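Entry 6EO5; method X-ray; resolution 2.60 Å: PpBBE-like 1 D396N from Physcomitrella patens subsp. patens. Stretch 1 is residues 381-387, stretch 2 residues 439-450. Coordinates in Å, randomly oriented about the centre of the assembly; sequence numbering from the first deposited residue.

Stretch 1 (381-387) ETAFIHR
Stretch 2 439-450: SAYYGSSLSTLI

Residues 381-387, which form neither helix nor strand, lie against a helical segment, a turn and the start of a new helix in residues 439-450. The CA atoms of Ile385 and Tyr442 are 6.4 Å apart and those of Ala383 and Ser445 6.2 Å, so the sequence pairs in opposite order along the two stretches. Ala383 has phi/psi -65/-15 and Ile385 -102/-17; Arg387 NH2 donates to Thr382 OG1 at 3.0 Å.

Residues 439-442 are helical, and the carbonyls of Ala440, Tyr441 and Tyr442 approach stretch 1. Ala440 points its CB away, but its O lies 3.5 Å from His386 CE1, near the plane of the ring at its edge; His386 has its CB sideways and chi1 m (-41°). Tyr441, chi1 m, also points away; its O is 3.2 Å from His386 NE2 and 3.6 Å from Ile385 CG1. One water links three backbone atoms, donating to Tyr441 O (2.7 Å) and Ala383 O (2.6 Å) and accepting from Ile385 N (3.0 Å). Tyr442, chi1 m and chi2 -51°, sets CD1 4.0 Å from Ala383 O, which meets the ring at its edge; its own O lies 3.4 Å from Ile385 CG2.

Gly443 has phi/psi 47/-125. Positive phi favours glycine, and an ideal CB would sit 2.8 Å from Ile385 CD1, a clash. Ile385, chi1 p and chi2 t, uses this space, with CD1 3.7 Å from Gly443 N.

Ser444 and Ser445 make a 3-10 turn, in which Ser445 N donates to Tyr442 O at 3.0 Å. Small Ser445, chi1 m, points toward stretch 1, its OG 3.9 Å from both Thr382 O and Ile385 CG2. The second helix starts at Leu446; Leu449 N bonds to Ser445 O at 2.9 Å. Leu449, chi1 m and chi2 t, points toward stretch 1; its long branched side chain brings CD2 3.9 Å from Ala383 CB, both residues buried with no polar side-chain group to satisfy.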

# COMPACT_ATOMS: atom_id res chain seq x y z
N GLU A 381 16.76 -10.56 2.52
CA GLU A 381 15.89 -11.71 2.32
C GLU A 381 14.55 -11.38 1.69
O GLU A 381 13.78 -12.29 1.40
CB GLU A 381 15.64 -12.43 3.65
CG GLU A 381 16.86 -13.14 4.18
CD GLU A 381 16.67 -13.67 5.58
OE1 GLU A 381 15.56 -13.49 6.15
OE2 GLU A 381 17.64 -14.27 6.12
N THR A 382 14.25 -10.10 1.47
CA THR A 382 13.06 -9.73 0.72
C THR A 382 13.39 -8.61 -0.25
O THR A 382 14.38 -7.89 -0.09
CB THR A 382 11.88 -9.29 1.62
OG1 THR A 382 12.20 -8.05 2.27
CG2 THR A 382 11.56 -10.37 2.68
N ALA A 383 12.55 -8.49 -1.27
CA ALA A 383 12.65 -7.36 -2.18
C ALA A 383 12.34 -6.03 -1.49
O ALA A 383 12.65 -4.97 -2.05
CB ALA A 383 11.71 -7.56 -3.37
N PHE A 384 11.75 -6.05 -0.30
CA PHE A 384 11.48 -4.83 0.46
C PHE A 384 12.69 -4.50 1.32
O PHE A 384 13.05 -5.27 2.22
CB PHE A 384 10.22 -4.99 1.32
CG PHE A 384 9.73 -3.70 1.89
CD1 PHE A 384 10.23 -3.22 3.10
CD2 PHE A 384 8.77 -2.94 1.22
CE1 PHE A 384 9.78 -2.02 3.63
CE2 PHE A 384 8.33 -1.73 1.74
CZ PHE A 384 8.83 -1.28 2.97
N ILE A 385 13.32 -3.36 1.05
CA ILE A 385 14.62 -3.03 1.62
C ILE A 385 14.55 -2.05 2.78
O ILE A 385 15.53 -1.93 3.54
CB ILE A 385 15.57 -2.47 0.53
CG1 ILE A 385 15.08 -1.10 0.02
CG2 ILE A 385 15.73 -3.45 -0.63
CD1 ILE A 385 16.10 -0.35 -0.84
N HIS A 386 13.44 -1.34 2.96
CA HIS A 386 13.37 -0.22 3.89
C HIS A 386 13.20 -0.75 5.31
O HIS A 386 12.12 -0.71 5.91
CB HIS A 386 12.25 0.72 3.47
CG HIS A 386 12.17 0.92 2.00
ND1 HIS A 386 13.14 1.60 1.29
CD2 HIS A 386 11.27 0.48 1.08
CE1 HIS A 386 12.83 1.59 0.00
NE2 HIS A 386 11.70 0.92 -0.15
N ARG A 387 14.31 -1.23 5.86
CA ARG A 387 14.30 -1.93 7.14
C ARG A 387 15.07 -1.17 8.22
O ARG A 387 15.38 -1.76 9.26
CB ARG A 387 14.89 -3.33 6.97
CG ARG A 387 14.25 -4.13 5.86
CD ARG A 387 12.87 -4.56 6.26
NE ARG A 387 12.33 -5.55 5.33
CZ ARG A 387 11.14 -6.13 5.49
NH1 ARG A 387 10.41 -5.82 6.56
NH2 ARG A 387 10.70 -7.02 4.61
N SER A 439 16.23 2.73 -8.14
CA SER A 439 17.18 2.53 -7.05
C SER A 439 16.64 3.06 -5.73
O SER A 439 17.05 2.58 -4.66
CB SER A 439 18.51 3.21 -7.36
OG SER A 439 18.34 4.59 -7.65
N ALA A 440 15.74 4.04 -5.77
CA ALA A 440 15.17 4.56 -4.53
C ALA A 440 14.22 3.54 -3.89
O ALA A 440 14.06 3.53 -2.66
CB ALA A 440 14.45 5.87 -4.79
N TYR A 441 13.59 2.69 -4.70
CA TYR A 441 12.68 1.69 -4.16
C TYR A 441 13.37 0.38 -3.84
O TYR A 441 13.03 -0.28 -2.86
CB TYR A 441 11.53 1.43 -5.13
CG TYR A 441 10.58 2.59 -5.31
CD1 TYR A 441 9.89 3.13 -4.22
CD2 TYR A 441 10.36 3.15 -6.56
CE1 TYR A 441 9.02 4.20 -4.40
CE2 TYR A 441 9.49 4.20 -6.74
CZ TYR A 441 8.82 4.72 -5.66
OH TYR A 441 7.95 5.77 -5.83
N TYR A 442 14.36 -0.01 -4.64
CA TYR A 442 14.88 -1.36 -4.60
C TYR A 442 16.36 -1.46 -4.24
O TYR A 442 16.78 -2.53 -3.78
CB TYR A 442 14.60 -2.05 -5.95
CG TYR A 442 13.11 -2.14 -6.26
CD1 TYR A 442 12.21 -2.67 -5.32
CD2 TYR A 442 12.60 -1.68 -7.46
CE1 TYR A 442 10.84 -2.75 -5.59
CE2 TYR A 442 11.23 -1.76 -7.73
CZ TYR A 442 10.36 -2.28 -6.79
OH TYR A 442 9.01 -2.35 -7.07
N GLY A 443 17.14 -0.39 -4.41
CA GLY A 443 18.51 -0.33 -3.89
C GLY A 443 19.36 -1.57 -4.15
O GLY A 443 19.52 -2.01 -5.30
N SER A 444 19.92 -2.15 -3.07
CA SER A 444 20.87 -3.26 -3.18
C SER A 444 20.26 -4.52 -3.76
O SER A 444 21.00 -5.43 -4.14
CB SER A 444 21.45 -3.66 -1.81
OG SER A 444 22.12 -2.59 -1.16
N SER A 445 18.93 -4.63 -3.81
CA SER A 445 18.28 -5.82 -4.32
C SER A 445 17.87 -5.70 -5.78
O SER A 445 17.33 -6.66 -6.34
CB SER A 445 17.04 -6.15 -3.47
OG SER A 445 17.40 -6.63 -2.18
N LEU A 446 18.13 -4.55 -6.42
CA LEU A 446 17.58 -4.33 -7.76
C LEU A 446 18.24 -5.21 -8.81
O LEU A 446 17.56 -5.73 -9.70
CB LEU A 446 17.69 -2.85 -8.12
CG LEU A 446 17.29 -2.43 -9.54
CD1 LEU A 446 15.86 -2.84 -9.87
CD2 LEU A 446 17.49 -0.93 -9.70
N SER A 447 19.57 -5.41 -8.71
CA SER A 447 20.25 -6.37 -9.59
C SER A 447 19.59 -7.74 -9.54
O SER A 447 19.27 -8.34 -10.57
CB SER A 447 21.73 -6.50 -9.20
OG SER A 447 22.33 -5.25 -8.91
N THR A 448 19.38 -8.26 -8.33
CA THR A 448 18.68 -9.53 -8.17
C THR A 448 17.30 -9.47 -8.81
O THR A 448 16.89 -10.40 -9.52
CB THR A 448 18.58 -9.90 -6.69
OG1 THR A 448 19.90 -10.01 -6.15
CG2 THR A 448 17.86 -11.20 -6.51
N LEU A 449 16.58 -8.36 -8.63
CA LEU A 449 15.25 -8.26 -9.22
C LEU A 449 15.33 -8.35 -10.74
O LEU A 449 14.53 -9.07 -11.36
CB LEU A 449 14.58 -6.97 -8.75
CG LEU A 449 14.23 -7.01 -7.25
CD1 LEU A 449 13.73 -5.69 -6.73
CD2 LEU A 449 13.22 -8.10 -6.97
N ILE A 450 16.32 -7.69 -11.36
CA ILE A 450 16.43 -7.71 -12.82
C ILE A 450 16.79 -9.11 -13.32
O ILE A 450 16.21 -9.60 -14.30
CB ILE A 450 17.46 -6.65 -13.30
CG1 ILE A 450 16.91 -5.24 -13.12
CG2 ILE A 450 17.79 -6.86 -14.76
CD1 ILE A 450 18.00 -4.20 -13.00
O HOH W 1 12.23 -2.48 -1.57